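Local coordinates for putative mandelate racemase (Salmonella typhimurium, PDB 2O56), which binds magnesium and, as a member of the enolase superfamily, is probably a hydro-lyase (dehydratase) whose substrate is not established, at residues 25-29 with 52-56; 283-287 with 312-318; 328-333 with 380-384. All blocks are in the same frame, centred on the assembly; numbering follows the deposited sequence.

Contact 1: residues 25-29 with 52-56; sequences WRPVV and ASAGI
Ser53 OG, anti to its carbonyl carbon (chi1 -50°), meets the guanidinium of Arg26, whose chain runs straight at chi2 and bends at chi3 (98°), which carries the group over the first turn of helix 52-66. Arg26 NH1 lies 2.8 Å from Ser53 OG and donates to it; the hydroxyl sits at the edge of the guanidinium, close to its plane, and the N-H...O angle is 148°. The same hydroxyl is hydrogen-bonded to Asp61 of a second subunit, and thus sits between that residue and Arg26 of its own chain. Arg26 NH2 forms a salt bridge with Asp13, whose carboxylate probably offsets the arginine's charge in this largely buried setting; with Ser53 at NH1 and Asp13 at NH2, the rotation of the guanidinium is probably restricted. The aliphatic part of Arg26 rests on the helix start, with Arg26 CB 3.8 Å from Ala52 CB. Farther along, Ile56 crosses both Arg26 and Val28 at about a right angle: Ile56 CG1 is 3.9 Å from Val28 CG2, and Ile56 CD1 comes obliquely to Arg26 NH2. Val28 starts strand 28-34 of the antiparallel sheet in the N-terminal capping domain characteristic of the enolase superfamily. Helix 52-66 packs on this sheet, Ile56 also touching Ile11 and Asp13 of strand 6-13.

Contact 2: residues 283-287 with 312-318; sequences PFLEN and MAHVYDK
Leu285 points its two methyls at different parts of 312-318 and lays its CB over the ring of Tyr316. This CB is a CH-pi donor, 3.9 Å from the centroid of the Tyr316 ring and 13° off its normal; Val315 CG1 lies on the opposite face, toward the rim. One methyl, Leu285 CD1, meets Met312 CE at 3.6 Å. That terminal methyl is turned back toward the leucine by the bend at chi3 (63°) of an otherwise extended methionine. The other methyl, Leu285 CD2, fits against the alkyl chain of Lys318, 3.8 Å from its CG, and reaches Ala313 CB more loosely. The leucine meets both Met312 and Lys318 at a slant, lying across the two chains and not along them. Helices 277-286 and 302-314 belong to the (beta/alpha) barrel of the enolase superfamily, and here the C-terminal parts of two successive barrel helices pack together. The second ends in a Schellman motif: Asp317, at positive phi, is the C-prime residue, Lys318 N bonds to Ala313 O and Asp317 N to His314 O. Ala313 O also accepts from Tyr316 N, the two donors arriving from opposite faces of its plane. Lys318 bends at chi2 (-67°), and its NZ gives a hydrogen bond to Leu290 O, a weak one to Tyr316 O at 3.2 Å and one to a water 2.9 Å from NZ. Tyr316 OH and Glu286 OE2 each find their partner across a subunit interface, in Glu286 and Tyr316 respectively of a third subunit.

Contact 3: residues 328-333 with 380-384; sequences PISTAV and GIGQE
Ile381 and Gln383 pack against the first turns of helix 328-340, a helix of the enolase-superfamily barrel domain, from a loop without regular structure near the end of the chain. Ile381 comes first, following Gly380. Its CG1 lies between the backbone N and the carbonyl carbon (chi1 71°), which sends CD1 to Ile329 CG2 at 3.7 Å and leaves CG2 beside Val333 CG1 at 3.8 Å. The side chains of Ile381 and Val333 run side by side, pointing the same way, whereas Ile329 meets Ile381 at a slant. Ile381 O faces the methyl of Ala332, 3.6 Å from its CB, and accepts a hydrogen bond from His336 one turn farther along the helix. Gly382 follows at positive phi. Gln383 then turns back to the helix: its CB touches Ala332 CB at 3.8 Å, its CG lies near Ile329 CG1, and a bend at chi2 (58°) carries the amide over to Pro328. There Gln383 NE2 comes 3.5 Å from Pro328 CB, and it donates to Tyr364 O and to a water that itself donates to Pro328 O. Glu384 points away from the helix, its carboxylate in salt bridges with Lys363 and Lys112. Its backbone N donates to Gln383 OE1 at 3.2 Å, in the carbonyl plane and on a lone pair, at a C=O...N angle of 105°.

How the contacts relate
All three contacts are largely buried within the assembly, but their settings differ. Contact 1 belongs to the N-terminal domain, contacts 2 and 3 to the barrel domain. Contacts 1 and 2 lie on opposite sides of the chain's centre, their centres 31 Å apart, and both border other subunits; no other chain touches contact 3. Contact 1 has a direct side-chain hydrogen bond between its segments; contact 2 relies on apolar packing and a CH-pi contact, contact 3 on apolar packing and a bridging water. Contact 2 joins the end of one helix to the end of another and the turn that follows it, contact 3 a helix to a loop. Contacts 1 and 3 meet where Val29 CG2 packs 4.0 Å from Ile329 CD1, linking the two domains.

Contact 1: residues 25-29 with 52-56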
loop_
_atom_site.group_PDB
_atom_site.type_symbol
_atom_site.label_atom_id
_atom_site.label_comp_id
_atom_site.label_asym_id
_atom_site.label_seq_id
_atom_site.Cartn_x
_atom_site.Cartn_y
_atom_site.Cartn_z
ATOM N N TRP A 25 24.806 -39.427 4.067
ATOM C CA TRP A 25 25.660 -38.437 3.447
ATOM C C TRP A 25 25.875 -38.793 1.994
ATOM O O TRP A 25 26.444 -39.840 1.682
ATOM C CB TRP A 25 27.004 -38.371 4.166
ATOM C CG TRP A 25 27.859 -37.206 3.729
ATOM C CD1 TRP A 25 29.079 -37.264 3.119
ATOM C CD2 TRP A 25 27.558 -35.809 3.887
ATOM N NE1 TRP A 25 29.557 -35.993 2.878
ATOM C CE2 TRP A 25 28.641 -35.083 3.339
ATOM C CE3 TRP A 25 26.477 -35.103 4.438
ATOM C CZ2 TRP A 25 28.672 -33.691 3.319
ATOM C CZ3 TRP A 25 26.515 -33.720 4.426
ATOM C CH2 TRP A 25 27.604 -33.026 3.872
ATOM N N ARG A 26 25.416 -37.929 1.095
ATOM C CA ARG A 26 25.513 -38.220 -0.328
ATOM C C ARG A 26 25.964 -37.036 -1.154
ATOM O O ARG A 26 25.171 -36.473 -1.901
ATOM C CB ARG A 26 24.187 -38.776 -0.861
ATOM C CG ARG A 26 24.078 -40.274 -0.751
ATOM C CD ARG A 26 22.824 -40.786 -1.421
ATOM N NE ARG A 26 23.084 -41.274 -2.767
ATOM C CZ ARG A 26 22.139 -41.605 -3.647
ATOM N NH1 ARG A 26 20.859 -41.487 -3.332
ATOM N NH2 ARG A 26 22.474 -42.054 -4.852
ATOM N N PRO A 27 27.254 -36.668 -1.053
ATOM C CA PRO A 27 27.775 -35.694 -1.986
ATOM C C PRO A 27 27.710 -36.198 -3.416
ATOM O O PRO A 27 27.918 -37.378 -3.676
ATOM C CB PRO A 27 29.233 -35.517 -1.543
ATOM C CG PRO A 27 29.547 -36.724 -0.760
ATOM C CD PRO A 27 28.284 -37.111 -0.097
ATOM N N VAL A 28 27.399 -35.297 -4.333
ATOM C CA VAL A 28 27.218 -35.653 -5.738
ATOM C C VAL A 28 27.948 -34.629 -6.595
ATOM O O VAL A 28 27.798 -33.425 -6.410
ATOM C CB VAL A 28 25.721 -35.701 -6.103
ATOM C CG1 VAL A 28 25.514 -35.680 -7.604
ATOM C CG2 VAL A 28 25.078 -36.938 -5.494
ATOM N N VAL A 29 28.748 -35.122 -7.534
ATOM C CA VAL A 29 29.633 -34.286 -8.311
ATOM C C VAL A 29 29.301 -34.373 -9.801
ATOM O O VAL A 29 28.978 -35.447 -10.324
ATOM C CB VAL A 29 31.122 -34.636 -8.001
ATOM C CG1 VAL A 29 32.046 -34.131 -9.077
ATOM C CG2 VAL A 29 31.511 -34.080 -6.624
ATOM N N ALA A 52 18.801 -36.515 -2.711
ATOM C CA ALA A 52 20.019 -36.784 -3.508
ATOM C C ALA A 52 19.870 -37.644 -4.787
ATOM O O ALA A 52 20.456 -37.311 -5.815
ATOM C CB ALA A 52 21.165 -37.302 -2.621
ATOM N N SER A 53 19.060 -38.703 -4.751
ATOM C CA SER A 53 18.778 -39.477 -5.978
ATOM C C SER A 53 18.126 -38.631 -7.052
ATOM O O SER A 53 18.391 -38.827 -8.238
ATOM C CB SER A 53 17.896 -40.721 -5.719
ATOM O OG SER A 53 18.383 -41.508 -4.647
ATOM N N ALA A 54 17.262 -37.699 -6.633
ATOM C CA ALA A 54 16.591 -36.779 -7.551
ATOM C C ALA A 54 17.612 -35.843 -8.197
ATOM O O ALA A 54 17.556 -35.563 -9.406
ATOM C CB ALA A 54 15.541 -35.964 -6.792
ATOM N N GLY A 55 18.549 -35.370 -7.379
ATOM C CA GLY A 55 19.615 -34.518 -7.861
ATOM C C GLY A 55 20.447 -35.169 -8.948
ATOM O O GLY A 55 20.822 -34.500 -9.914
ATOM N N ILE A 56 20.739 -36.465 -8.776
ATOM C CA ILE A 56 21.459 -37.276 -9.765
ATOM C C ILE A 56 20.714 -37.376 -11.099
ATOM O O ILE A 56 21.293 -37.108 -12.160
ATOM C CB ILE A 56 21.766 -38.715 -9.217
ATOM C CG1 ILE A 56 22.862 -38.649 -8.168
ATOM C CG2 ILE A 56 22.239 -39.645 -10.330
ATOM C CD1 ILE A 56 22.823 -39.813 -7.200
#

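Contact 2: residues 283-287 with 312-318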
loop_
_atom_site.group_PDB
_atom_site.type_symbol
_atom_site.label_atom_id
_atom_site.label_comp_id
_atom_site.label_asym_id
_atom_site.label_seq_id
_atom_site.Cartn_x
_atom_site.Cartn_y
_atom_site.Cartn_z
ATOM N N PRO A 283 11.390 -11.322 -3.211
ATOM C CA PRO A 283 10.390 -10.880 -2.217
ATOM C C PRO A 283 10.949 -10.582 -0.839
ATOM O O PRO A 283 10.420 -9.719 -0.131
ATOM C CB PRO A 283 9.461 -12.081 -2.098
ATOM C CG PRO A 283 10.292 -13.235 -2.535
ATOM C CD PRO A 283 11.119 -12.708 -3.640
ATOM N N PHE A 284 12.002 -11.290 -0.453
ATOM C CA PHE A 284 12.704 -11.007 0.819
ATOM C C PHE A 284 13.498 -9.709 0.793
ATOM O O PHE A 284 13.756 -9.077 1.837
ATOM C CB PHE A 284 13.618 -12.185 1.151
ATOM C CG PHE A 284 12.875 -13.454 1.336
ATOM C CD1 PHE A 284 12.254 -13.729 2.553
ATOM C CD2 PHE A 284 12.722 -14.342 0.285
ATOM C CE1 PHE A 284 11.511 -14.897 2.736
ATOM C CE2 PHE A 284 11.970 -15.512 0.449
ATOM C CZ PHE A 284 11.374 -15.791 1.691
ATOM N N LEU A 285 13.914 -9.313 -0.399
ATOM C CA LEU A 285 14.618 -8.036 -0.547
ATOM C C LEU A 285 13.603 -6.909 -0.515
ATOM O O LEU A 285 13.806 -5.907 0.163
ATOM C CB LEU A 285 15.429 -7.997 -1.844
ATOM C CG LEU A 285 16.523 -9.057 -1.981
ATOM C CD1 LEU A 285 17.124 -8.948 -3.362
ATOM C CD2 LEU A 285 17.580 -8.857 -0.960
ATOM N N GLU A 286 12.500 -7.099 -1.230
ATOM C CA GLU A 286 11.439 -6.101 -1.287
ATOM C C GLU A 286 10.695 -5.917 0.026
ATOM O O GLU A 286 10.278 -4.813 0.335
ATOM C CB GLU A 286 10.479 -6.399 -2.443
ATOM C CG GLU A 286 11.133 -6.130 -3.802
ATOM C CD GLU A 286 10.194 -6.337 -4.971
ATOM O OE1 GLU A 286 8.961 -6.389 -4.769
ATOM O OE2 GLU A 286 10.694 -6.461 -6.103
ATOM N N ASN A 287 10.551 -6.981 0.806
ATOM C CA ASN A 287 9.808 -6.886 2.049
ATOM C C ASN A 287 10.679 -6.539 3.264
ATOM O O ASN A 287 10.167 -6.331 4.353
ATOM C CB ASN A 287 8.860 -8.096 2.274
ATOM C CG ASN A 287 9.558 -9.365 2.825
ATOM O OD1 ASN A 287 10.750 -9.392 3.082
ATOM N ND2 ASN A 287 8.773 -10.424 3.011
ATOM N N MET A 312 22.543 -8.049 -6.407
ATOM C CA MET A 312 21.198 -7.507 -6.187
ATOM C C MET A 312 20.951 -7.219 -4.706
ATOM O O MET A 312 20.382 -6.201 -4.332
ATOM C CB MET A 312 20.170 -8.521 -6.658
ATOM C CG MET A 312 18.764 -7.959 -6.701
ATOM S SD MET A 312 17.627 -9.039 -7.573
ATOM C CE MET A 312 17.665 -10.493 -6.514
ATOM N N ALA A 313 21.391 -8.124 -3.856
ATOM C CA ALA A 313 21.188 -7.935 -2.415
ATOM C C ALA A 313 21.911 -6.697 -1.845
ATOM O O ALA A 313 21.483 -6.126 -0.839
ATOM C CB ALA A 313 21.574 -9.159 -1.694
ATOM N N HIS A 314 23.020 -6.305 -2.476
ATOM C CA HIS A 314 23.831 -5.154 -2.058
ATOM C C HIS A 314 23.046 -3.841 -2.143
ATOM O O HIS A 314 23.212 -2.961 -1.294
ATOM C CB HIS A 314 25.128 -5.112 -2.888
ATOM C CG HIS A 314 26.184 -4.170 -2.362
ATOM N ND1 HIS A 314 26.581 -4.139 -1.040
ATOM C CD2 HIS A 314 26.960 -3.261 -3.004
ATOM C CE1 HIS A 314 27.545 -3.241 -0.891
ATOM N NE2 HIS A 314 27.794 -2.693 -2.068
ATOM N N VAL A 315 22.140 -3.738 -3.120
ATOM C CA VAL A 315 21.206 -2.595 -3.218
ATOM C C VAL A 315 20.352 -2.376 -1.958
ATOM O O VAL A 315 19.907 -1.257 -1.678
ATOM C CB VAL A 315 20.310 -2.761 -4.456
ATOM C CG1 VAL A 315 19.423 -1.528 -4.698
ATOM C CG2 VAL A 315 21.200 -3.062 -5.660
ATOM N N TYR A 316 20.119 -3.453 -1.216
ATOM C CA TYR A 316 19.202 -3.442 -0.072
ATOM C C TYR A 316 20.020 -3.655 1.185
ATOM O O TYR A 316 19.483 -4.030 2.225
ATOM C CB TYR A 316 18.166 -4.571 -0.202
ATOM C CG TYR A 316 17.300 -4.438 -1.449
ATOM C CD1 TYR A 316 16.111 -3.732 -1.412
ATOM C CD2 TYR A 316 17.705 -4.992 -2.659
ATOM C CE1 TYR A 316 15.333 -3.591 -2.555
ATOM C CE2 TYR A 316 16.932 -4.864 -3.820
ATOM C CZ TYR A 316 15.746 -4.163 -3.750
ATOM O OH TYR A 316 14.953 -4.032 -4.864
ATOM N N ASP A 317 21.324 -3.419 1.074
ATOM C CA ASP A 317 22.233 -3.465 2.215
ATOM C C ASP A 317 22.257 -4.828 2.895
ATOM O O ASP A 317 22.319 -4.903 4.129
ATOM C CB ASP A 317 21.847 -2.401 3.250
ATOM C CG ASP A 317 22.406 -1.028 2.925
ATOM O OD1 ASP A 317 22.735 -0.772 1.748
ATOM O OD2 ASP A 317 22.509 -0.199 3.856
ATOM N N LYS A 318 22.201 -5.904 2.116
ATOM C CA LYS A 318 22.382 -7.236 2.710
ATOM C C LYS A 318 23.829 -7.638 2.636
ATOM O O LYS A 318 24.575 -7.244 1.726
ATOM C CB LYS A 318 21.476 -8.336 2.117
ATOM C CG LYS A 318 20.059 -7.897 1.749
ATOM C CD LYS A 318 19.258 -7.542 2.960
ATOM C CE LYS A 318 17.892 -7.021 2.573
ATOM N NZ LYS A 318 17.410 -6.054 3.615
HETATM O O HOH W 1 15.308 -5.046 1.967
#

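Contact 3: residues 328-333 with 380-384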
loop_
_atom_site.group_PDB
_atom_site.type_symbol
_atom_site.label_atom_id
_atom_site.label_comp_id
_atom_site.label_asym_id
_atom_site.label_seq_id
_atom_site.Cartn_x
_atom_site.Cartn_y
_atom_site.Cartn_z
ATOM N N PRO A 328 34.596 -30.819 -0.140
ATOM C CA PRO A 328 35.608 -29.782 -0.379
ATOM C C PRO A 328 35.315 -28.851 -1.564
ATOM O O PRO A 328 35.713 -27.690 -1.537
ATOM C CB PRO A 328 36.878 -30.600 -0.624
ATOM C CG PRO A 328 36.648 -31.850 0.192
ATOM C CD PRO A 328 35.200 -32.165 -0.055
ATOM N N ILE A 329 34.608 -29.347 -2.576
ATOM C CA ILE A 329 34.301 -28.538 -3.753
ATOM C C ILE A 329 33.393 -27.367 -3.395
ATOM O O ILE A 329 33.637 -26.229 -3.816
ATOM C CB ILE A 329 33.703 -29.387 -4.919
ATOM C CG1 ILE A 329 34.824 -30.245 -5.546
ATOM C CG2 ILE A 329 33.099 -28.491 -5.982
ATOM C CD1 ILE A 329 34.333 -31.296 -6.575
ATOM N N SER A 330 32.365 -27.655 -2.606
ATOM C CA SER A 330 31.518 -26.622 -2.003
ATOM C C SER A 330 32.334 -25.570 -1.240
ATOM O O SER A 330 32.147 -24.367 -1.411
ATOM C CB SER A 330 30.478 -27.267 -1.084
ATOM O OG SER A 330 29.362 -26.409 -0.926
ATOM N N THR A 331 33.250 -26.019 -0.399
ATOM C CA THR A 331 34.077 -25.086 0.349
ATOM C C THR A 331 34.888 -24.168 -0.566
ATOM O O THR A 331 34.860 -22.942 -0.403
ATOM C CB THR A 331 34.965 -25.814 1.352
ATOM O OG1 THR A 331 34.133 -26.325 2.392
ATOM C CG2 THR A 331 36.009 -24.852 1.961
ATOM N N ALA A 332 35.559 -24.766 -1.554
ATOM C CA ALA A 332 36.330 -24.034 -2.543
ATOM C C ALA A 332 35.543 -22.912 -3.199
ATOM O O ALA A 332 35.993 -21.756 -3.206
ATOM C CB ALA A 332 36.871 -24.996 -3.615
ATOM N N VAL A 333 34.370 -23.239 -3.744
ATOM C CA VAL A 333 33.636 -22.265 -4.534
ATOM C C VAL A 333 33.070 -21.167 -3.650
ATOM O O VAL A 333 33.040 -20.001 -4.043
ATOM C CB VAL A 333 32.553 -22.899 -5.463
ATOM C CG1 VAL A 333 33.152 -24.015 -6.252
ATOM C CG2 VAL A 333 31.358 -23.413 -4.681
ATOM N N GLY A 380 40.751 -22.172 -12.133
ATOM C CA GLY A 380 39.370 -22.621 -11.901
ATOM C C GLY A 380 39.039 -22.634 -10.432
ATOM O O GLY A 380 39.548 -21.821 -9.670
ATOM N N ILE A 381 38.211 -23.583 -10.011
ATOM C CA ILE A 381 37.800 -23.622 -8.617
ATOM C C ILE A 381 38.907 -24.067 -7.671
ATOM O O ILE A 381 38.820 -23.825 -6.469
ATOM C CB ILE A 381 36.498 -24.429 -8.396
ATOM C CG1 ILE A 381 36.726 -25.931 -8.588
ATOM C CG2 ILE A 381 35.389 -23.912 -9.329
ATOM C CD1 ILE A 381 35.609 -26.782 -8.021
ATOM N N GLY A 382 39.938 -24.715 -8.222
ATOM C CA GLY A 382 41.118 -25.142 -7.458
ATOM C C GLY A 382 40.877 -26.389 -6.626
ATOM O O GLY A 382 41.552 -26.614 -5.608
ATOM N N GLN A 383 39.908 -27.192 -7.059
ATOM C CA GLN A 383 39.490 -28.386 -6.341
ATOM C C GLN A 383 38.935 -29.428 -7.298
ATOM O O GLN A 383 38.302 -29.097 -8.303
ATOM C CB GLN A 383 38.493 -28.040 -5.230
ATOM C CG GLN A 383 38.267 -29.171 -4.203
ATOM C CD GLN A 383 39.545 -29.632 -3.494
ATOM O OE1 GLN A 383 40.374 -30.336 -4.081
ATOM N NE2 GLN A 383 39.684 -29.270 -2.208
ATOM N N GLU A 384 39.217 -30.696 -7.004
ATOM C CA GLU A 384 38.914 -31.801 -7.907
ATOM C C GLU A 384 38.799 -33.048 -7.051
ATOM O O GLU A 384 39.517 -33.186 -6.067
ATOM C CB GLU A 384 40.079 -32.029 -8.885
ATOM C CG GLU A 384 40.207 -31.022 -10.015
ATOM C CD GLU A 384 41.187 -31.470 -11.084
ATOM O OE1 GLU A 384 41.848 -32.514 -10.881
ATOM O OE2 GLU A 384 41.294 -30.774 -12.119
HETATM O O HOH W 2 38.217 -27.181 -0.700
#